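Local coordinates for protein cellulose 1,4-beta-cellobiosidase (Thermobifida fusca, PDB 4JJJ) that probably hydrolyses cellulose as a family 48 cellobiohydrolase, this chain being the (alpha/alpha)6 catalytic domain, caught with glucose units bound, at residues A[80-94]-A[140-152]. The protein carries 1 engineered substitution. Sequence-based numbering, arbitrary orientation.
Sequences METFIIPGTKDQPTN and TNEIYGMHWLLDV. With ZN (zinc ion), chain B; BGC (beta-D-glucopyranose), chain D.
The side-chain amide of Gln91 lies against the backbone of Ile143 and bonds both its polar groups, much as another strand would. Its OE1 takes the N-H of Ile143 at 3.1 Å in an almost straight bond (176°), while NE2 reaches Ile143 O at 3.0 Å, on a lone pair in the carbonyl plane. The second N-H of NE2 goes to Pro86 O, and OE1 also accepts from Asn94 ND2 and from Trp303, so this buried amide is fixed in rotation. A leucine in its place would probably leave both the N-H and the C=O of Ile143 without their mates and the Asn94 amide freer to turn.

Beside it, the extended Glu142 side chain receives a very short hydrogen bond from Thr88 OG1 to OE2, and a water links its OE1 to Pro86 O. At the other end, Ile84 O accepts from His147 N at 2.9 Å. Ile84 and Met80 pack on Met146, whose SD lies 3.7 Å from Ile84 CG2; Phe53 of helix 50-67 backs this apolar layer. Ile85 sets CD1 over one face of the Tyr144 ring, 3.9 Å from its centroid. The tyrosine hydroxyl turns back to Glu81 because chi1 (-172°) carries the ring away from the main-chain nitrogen, and it donates to the anti lone pair of OE2 at 2.5 Å, the carboxylate standing nearly upright to the ring. Tyr144 thus steadies, from the second shell, a carboxylate whose OE1 binds zinc together with Lys255 and two waters.

Outward along 140-152, Trp148 lays its indole against a glucose, CG 3.5 Å from sugar C6, with Asn173 holding NE1. The whole joins the end of helix 71-83 and the chain that follows it to the loop entering strand 149-151, and Trp148, just ahead of that strand, supplies an aromatic sugar-stacking platform of the glycan-binding site in this (alpha/alpha)6 glycosidase.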
loop_
_atom_site.group_PDB
_atom_site.type_symbol
_atom_site.label_atom_id
_atom_site.label_comp_id
_atom_site.label_asym_id
_atom_site.label_seq_id
_atom_site.Cartn_x
_atom_site.Cartn_y
_atom_site.Cartn_z
ATOM N N MET A 80 -0.495 -6.134 -15.617
ATOM C CA MET A 80 -1.396 -5.983 -14.440
ATOM C C MET A 80 -2.685 -6.820 -14.598
ATOM O O MET A 80 -3.103 -7.604 -13.717
ATOM C CB MET A 80 -1.685 -4.481 -14.189
ATOM C CG MET A 80 -2.341 -4.086 -12.829
ATOM S SD MET A 80 -2.623 -2.283 -12.770
ATOM C CE MET A 80 -1.205 -1.961 -13.817
ATOM N N GLU A 81 -3.392 -6.649 -15.729
ATOM C CA GLU A 81 -4.646 -7.398 -15.980
ATOM C C GLU A 81 -4.430 -8.875 -16.047
ATOM O O GLU A 81 -5.306 -9.660 -15.638
ATOM C CB GLU A 81 -5.336 -6.860 -17.258
ATOM C CG GLU A 81 -5.973 -5.546 -17.108
ATOM C CD GLU A 81 -6.753 -5.105 -18.324
ATOM O OE1 GLU A 81 -6.333 -5.611 -19.404
ATOM O OE2 GLU A 81 -7.695 -4.317 -18.191
ATOM N N THR A 82 -3.299 -9.316 -16.525
ATOM C CA THR A 82 -3.013 -10.711 -16.666
ATOM C C THR A 82 -2.637 -11.422 -15.395
ATOM O O THR A 82 -3.022 -12.567 -15.164
ATOM C CB THR A 82 -1.927 -10.954 -17.766
ATOM O OG1 THR A 82 -2.343 -10.342 -18.983
ATOM C CG2 THR A 82 -1.624 -12.357 -18.005
ATOM N N PHE A 83 -1.907 -10.692 -14.532
ATOM C CA PHE A 83 -1.200 -11.353 -13.446
ATOM C C PHE A 83 -1.642 -10.967 -12.034
ATOM O O PHE A 83 -1.320 -11.661 -11.119
ATOM C CB PHE A 83 0.316 -11.261 -13.566
ATOM C CG PHE A 83 0.838 -11.913 -14.797
ATOM C CD1 PHE A 83 0.660 -13.283 -14.967
ATOM C CD2 PHE A 83 1.466 -11.156 -15.775
ATOM C CE1 PHE A 83 1.153 -13.917 -16.131
ATOM C CE2 PHE A 83 2.004 -11.758 -16.910
ATOM C CZ PHE A 83 1.808 -13.101 -17.074
ATOM N N ILE A 84 -2.250 -9.811 -11.847
ATOM C CA ILE A 84 -2.540 -9.354 -10.489
ATOM C C ILE A 84 -3.976 -8.854 -10.243
ATOM O O ILE A 84 -4.323 -8.717 -9.098
ATOM C CB ILE A 84 -1.506 -8.339 -9.995
ATOM C CG1 ILE A 84 -1.362 -8.383 -8.458
ATOM C CG2 ILE A 84 -1.768 -6.947 -10.522
ATOM C CD1 ILE A 84 -0.165 -7.589 -7.927
ATOM N N ILE A 85 -4.757 -8.607 -11.291
ATOM C CA ILE A 85 -6.190 -8.374 -11.131
ATOM C C ILE A 85 -6.790 -9.771 -11.316
ATOM O O ILE A 85 -6.737 -10.285 -12.396
ATOM C CB ILE A 85 -6.749 -7.395 -12.157
ATOM C CG1 ILE A 85 -6.064 -6.022 -11.945
ATOM C CG2 ILE A 85 -8.254 -7.324 -11.970
ATOM C CD1 ILE A 85 -6.558 -4.915 -12.829
ATOM N N PRO A 86 -7.328 -10.393 -10.271
ATOM C CA PRO A 86 -7.787 -11.752 -10.404
ATOM C C PRO A 86 -8.713 -11.937 -11.579
ATOM O O PRO A 86 -9.692 -11.161 -11.733
ATOM C CB PRO A 86 -8.482 -11.988 -9.028
ATOM C CG PRO A 86 -7.696 -11.085 -8.052
ATOM C CD PRO A 86 -7.512 -9.849 -8.906
ATOM N N GLY A 87 -8.433 -13.006 -12.368
ATOM C CA GLY A 87 -9.342 -13.277 -13.468
ATOM C C GLY A 87 -10.488 -14.149 -13.037
ATOM O O GLY A 87 -10.572 -14.509 -11.914
ATOM N N THR A 88 -11.326 -14.574 -13.980
ATOM C CA THR A 88 -12.482 -15.394 -13.610
ATOM C C THR A 88 -12.053 -16.699 -12.890
ATOM O O THR A 88 -12.604 -17.049 -11.820
ATOM C CB THR A 88 -13.312 -15.726 -14.868
ATOM O OG1 THR A 88 -13.716 -14.492 -15.507
ATOM C CG2 THR A 88 -14.500 -16.643 -14.486
ATOM N N LYS A 89 -11.024 -17.348 -13.417
ATOM C CA LYS A 89 -10.466 -18.545 -12.778
ATOM C C LYS A 89 -10.104 -18.308 -11.340
ATOM O O LYS A 89 -10.311 -19.188 -10.469
ATOM C CB LYS A 89 -9.249 -19.077 -13.558
ATOM C CG LYS A 89 -8.016 -18.141 -13.594
ATOM C CD LYS A 89 -7.065 -18.676 -14.668
ATOM C CE LYS A 89 -5.635 -18.278 -14.457
ATOM N NZ LYS A 89 -5.332 -16.955 -15.023
ATOM N N ASP A 90 -9.549 -17.121 -11.080
ATOM C CA ASP A 90 -9.053 -16.778 -9.761
ATOM C C ASP A 90 -10.153 -16.329 -8.775
ATOM O O ASP A 90 -10.050 -16.586 -7.597
ATOM C CB ASP A 90 -8.025 -15.640 -9.867
ATOM C CG ASP A 90 -6.882 -15.940 -10.870
ATOM O OD1 ASP A 90 -6.125 -16.902 -10.539
ATOM O OD2 ASP A 90 -6.724 -15.174 -11.844
ATOM N N GLN A 91 -11.200 -15.672 -9.271
ATOM C CA GLN A 91 -12.346 -15.246 -8.452
ATOM C C GLN A 91 -13.654 -15.723 -9.093
ATOM O O GLN A 91 -14.453 -14.980 -9.643
ATOM C CB GLN A 91 -12.355 -13.713 -8.236
ATOM C CG GLN A 91 -12.305 -12.918 -9.538
ATOM C CD GLN A 91 -12.559 -11.437 -9.315
ATOM O OE1 GLN A 91 -13.492 -11.073 -8.609
ATOM N NE2 GLN A 91 -11.773 -10.570 -9.955
ATOM N N PRO A 92 -13.890 -17.063 -9.019
ATOM C CA PRO A 92 -14.952 -17.636 -9.909
ATOM C C PRO A 92 -16.394 -17.613 -9.440
ATOM O O PRO A 92 -17.308 -17.788 -10.301
ATOM C CB PRO A 92 -14.475 -19.107 -10.004
ATOM C CG PRO A 92 -13.760 -19.388 -8.722
ATOM C CD PRO A 92 -12.956 -18.072 -8.532
ATOM N N THR A 93 -16.634 -17.313 -8.152
ATOM C CA THR A 93 -17.994 -17.495 -7.597
ATOM C C THR A 93 -18.598 -16.194 -7.025
ATOM O O THR A 93 -19.364 -16.247 -6.092
ATOM C CB THR A 93 -17.978 -18.615 -6.575
ATOM O OG1 THR A 93 -16.984 -18.378 -5.578
ATOM C CG2 THR A 93 -17.737 -19.931 -7.200
ATOM N N ASN A 94 -18.336 -15.053 -7.634
ATOM C CA ASN A 94 -18.976 -13.826 -7.185
ATOM C C ASN A 94 -20.515 -13.854 -7.394
ATOM O O ASN A 94 -21.230 -13.095 -6.771
ATOM C CB ASN A 94 -18.418 -12.586 -7.883
ATOM C CG ASN A 94 -17.016 -12.236 -7.421
ATOM O OD1 ASN A 94 -16.830 -11.689 -6.318
ATOM N ND2 ASN A 94 -16.070 -12.473 -8.274
ATOM N N THR A 140 -20.518 -7.546 -15.169
ATOM C CA THR A 140 -19.879 -8.674 -14.515
ATOM C C THR A 140 -19.999 -8.504 -12.986
ATOM O O THR A 140 -20.171 -7.378 -12.503
ATOM C CB THR A 140 -18.391 -8.774 -14.909
ATOM O OG1 THR A 140 -17.749 -9.786 -14.203
ATOM C CG2 THR A 140 -17.668 -7.529 -14.522
ATOM N N ASN A 141 -19.994 -9.591 -12.245
ATOM C CA ASN A 141 -19.980 -9.561 -10.809
ATOM C C ASN A 141 -18.539 -9.567 -10.256
ATOM O O ASN A 141 -18.364 -9.526 -9.038
ATOM C CB ASN A 141 -20.714 -10.777 -10.244
ATOM C CG ASN A 141 -22.180 -10.731 -10.517
ATOM O OD1 ASN A 141 -22.842 -9.692 -10.426
ATOM N ND2 ASN A 141 -22.684 -11.917 -11.001
ATOM N N GLU A 142 -17.520 -9.644 -11.081
ATOM C CA GLU A 142 -16.177 -9.726 -10.680
ATOM C C GLU A 142 -15.696 -8.318 -10.186
ATOM O O GLU A 142 -16.213 -7.298 -10.626
ATOM C CB GLU A 142 -15.297 -10.168 -11.866
ATOM C CG GLU A 142 -15.582 -11.640 -12.214
ATOM C CD GLU A 142 -14.821 -12.179 -13.392
ATOM O OE1 GLU A 142 -13.853 -11.540 -13.846
ATOM O OE2 GLU A 142 -15.201 -13.250 -13.977
ATOM N N ILE A 143 -14.621 -8.302 -9.393
ATOM C CA ILE A 143 -13.987 -7.041 -8.857
ATOM C C ILE A 143 -12.863 -6.742 -9.803
ATOM O O ILE A 143 -12.053 -7.612 -10.077
ATOM C CB ILE A 143 -13.446 -7.260 -7.465
ATOM C CG1 ILE A 143 -14.545 -7.562 -6.548
ATOM C CG2 ILE A 143 -12.571 -6.097 -6.939
ATOM C CD1 ILE A 143 -15.514 -6.485 -6.243
ATOM N N TYR A 144 -12.751 -5.496 -10.274
ATOM C CA TYR A 144 -11.637 -5.033 -11.031
ATOM C C TYR A 144 -10.735 -4.137 -10.117
ATOM O O TYR A 144 -10.909 -2.953 -10.066
ATOM C CB TYR A 144 -12.097 -4.243 -12.243
ATOM C CG TYR A 144 -11.001 -3.873 -13.207
ATOM C CD1 TYR A 144 -10.396 -2.653 -13.210
ATOM C CD2 TYR A 144 -10.592 -4.783 -14.158
ATOM C CE1 TYR A 144 -9.452 -2.346 -14.135
ATOM C CE2 TYR A 144 -9.640 -4.522 -15.086
ATOM C CZ TYR A 144 -9.056 -3.270 -15.082
ATOM O OH TYR A 144 -8.119 -2.957 -16.090
ATOM N N GLY A 145 -9.854 -4.824 -9.433
ATOM C CA GLY A 145 -8.922 -4.234 -8.450
ATOM C C GLY A 145 -7.759 -5.133 -8.324
ATOM O O GLY A 145 -7.913 -6.327 -8.513
ATOM N N MET A 146 -6.557 -4.573 -8.088
ATOM C CA MET A 146 -5.386 -5.459 -7.882
ATOM C C MET A 146 -5.440 -6.187 -6.561
ATOM O O MET A 146 -5.703 -5.575 -5.513
ATOM C CB MET A 146 -4.091 -4.688 -8.024
ATOM C CG MET A 146 -3.878 -4.026 -9.364
ATOM S SD MET A 146 -2.181 -3.396 -9.565
ATOM C CE MET A 146 -2.426 -1.725 -9.107
ATOM N N HIS A 147 -5.047 -7.465 -6.532
ATOM C CA HIS A 147 -4.661 -8.113 -5.290
ATOM C C HIS A 147 -3.273 -7.608 -4.878
ATOM O O HIS A 147 -2.487 -7.158 -5.701
ATOM C CB HIS A 147 -4.666 -9.616 -5.453
ATOM C CG HIS A 147 -4.166 -10.364 -4.259
ATOM N ND1 HIS A 147 -4.806 -10.372 -3.051
ATOM C CD2 HIS A 147 -3.025 -11.082 -4.073
ATOM C CE1 HIS A 147 -4.127 -11.062 -2.174
ATOM N NE2 HIS A 147 -3.046 -11.529 -2.763
ATOM N N TRP A 148 -2.957 -7.643 -3.577
ATOM C CA TRP A 148 -1.792 -6.875 -3.144
ATOM C C TRP A 148 -0.434 -7.545 -3.327
ATOM O O TRP A 148 0.570 -6.818 -3.347
ATOM C CB TRP A 148 -1.961 -6.397 -1.682
ATOM C CG TRP A 148 -1.398 -7.299 -0.616
ATOM C CD1 TRP A 148 -1.975 -8.418 -0.024
ATOM C CD2 TRP A 148 -0.113 -7.153 0.035
ATOM N NE1 TRP A 148 -1.123 -8.909 0.902
ATOM C CE2 TRP A 148 0.025 -8.196 0.963
ATOM C CE3 TRP A 148 0.950 -6.246 -0.109
ATOM C CZ2 TRP A 148 1.138 -8.299 1.794
ATOM C CZ3 TRP A 148 2.071 -6.354 0.732
ATOM C CH2 TRP A 148 2.149 -7.381 1.677
ATOM N N LEU A 149 -0.409 -8.853 -3.343
ATOM C CA LEU A 149 0.874 -9.615 -3.167
ATOM C C LEU A 149 0.866 -10.862 -4.036
ATOM O O LEU A 149 -0.102 -11.697 -4.055
ATOM C CB LEU A 149 1.021 -10.147 -1.742
ATOM C CG LEU A 149 2.370 -10.674 -1.308
ATOM C CD1 LEU A 149 3.480 -9.666 -1.342
ATOM C CD2 LEU A 149 2.174 -11.365 0.008
ATOM N N LEU A 150 1.937 -10.977 -4.844
ATOM C CA LEU A 150 2.253 -12.179 -5.652
ATOM C C LEU A 150 3.570 -12.747 -5.251
ATOM O O LEU A 150 4.443 -12.044 -4.725
ATOM C CB LEU A 150 2.335 -11.858 -7.124
ATOM C CG LEU A 150 1.077 -11.258 -7.789
ATOM C CD1 LEU A 150 1.441 -10.797 -9.193
ATOM C CD2 LEU A 150 -0.065 -12.259 -7.857
ATOM N N ASP A 151 3.753 -14.032 -5.544
ATOM C CA ASP A 151 5.033 -14.698 -5.444
ATOM C C ASP A 151 5.541 -14.949 -6.872
ATOM O O ASP A 151 5.062 -15.856 -7.483
ATOM C CB ASP A 151 4.880 -15.985 -4.666
ATOM C CG ASP A 151 6.155 -16.748 -4.484
ATOM O OD1 ASP A 151 7.262 -16.330 -4.930
ATOM O OD2 ASP A 151 6.126 -17.763 -3.669
ATOM N N VAL A 152 6.388 -14.062 -7.363
ATOM C CA VAL A 152 6.751 -14.040 -8.805
ATOM C C VAL A 152 7.588 -15.284 -9.260
ATOM O O VAL A 152 7.320 -15.798 -10.306
ATOM C CB VAL A 152 7.468 -12.725 -9.123
ATOM C CG1 VAL A 152 7.732 -12.683 -10.672
ATOM C CG2 VAL A 152 6.622 -11.537 -8.770
HETATM ZN ZN ZN B . -6.293 -4.843 -21.412
HETATM C C2 BGC D . -0.210 -3.812 4.070
HETATM C C3 BGC D . -0.890 -5.083 4.580
HETATM C C4 BGC D . -2.173 -5.276 3.839
HETATM C C5 BGC D . -2.029 -5.298 2.341
HETATM C C6 BGC D . -3.339 -5.458 1.579
HETATM C C1 BGC D . -0.196 -3.864 2.569
HETATM O O1 BGC D . 0.354 -2.639 2.058
HETATM O O2 BGC D . 1.120 -3.617 4.600
HETATM O O3 BGC D . -1.167 -4.863 5.986
HETATM O O4 BGC D . -2.525 -6.658 4.200
HETATM O O5 BGC D . -1.455 -4.037 1.957
HETATM O O6 BGC D . -4.248 -4.399 1.994
HETATM O O HOH W 1 -11.566 -10.189 -13.541
HETATM O O HOH W 2 -6.963 -4.426 -23.451
HETATM O O HOH W 3 -4.384 -5.291 -21.713
#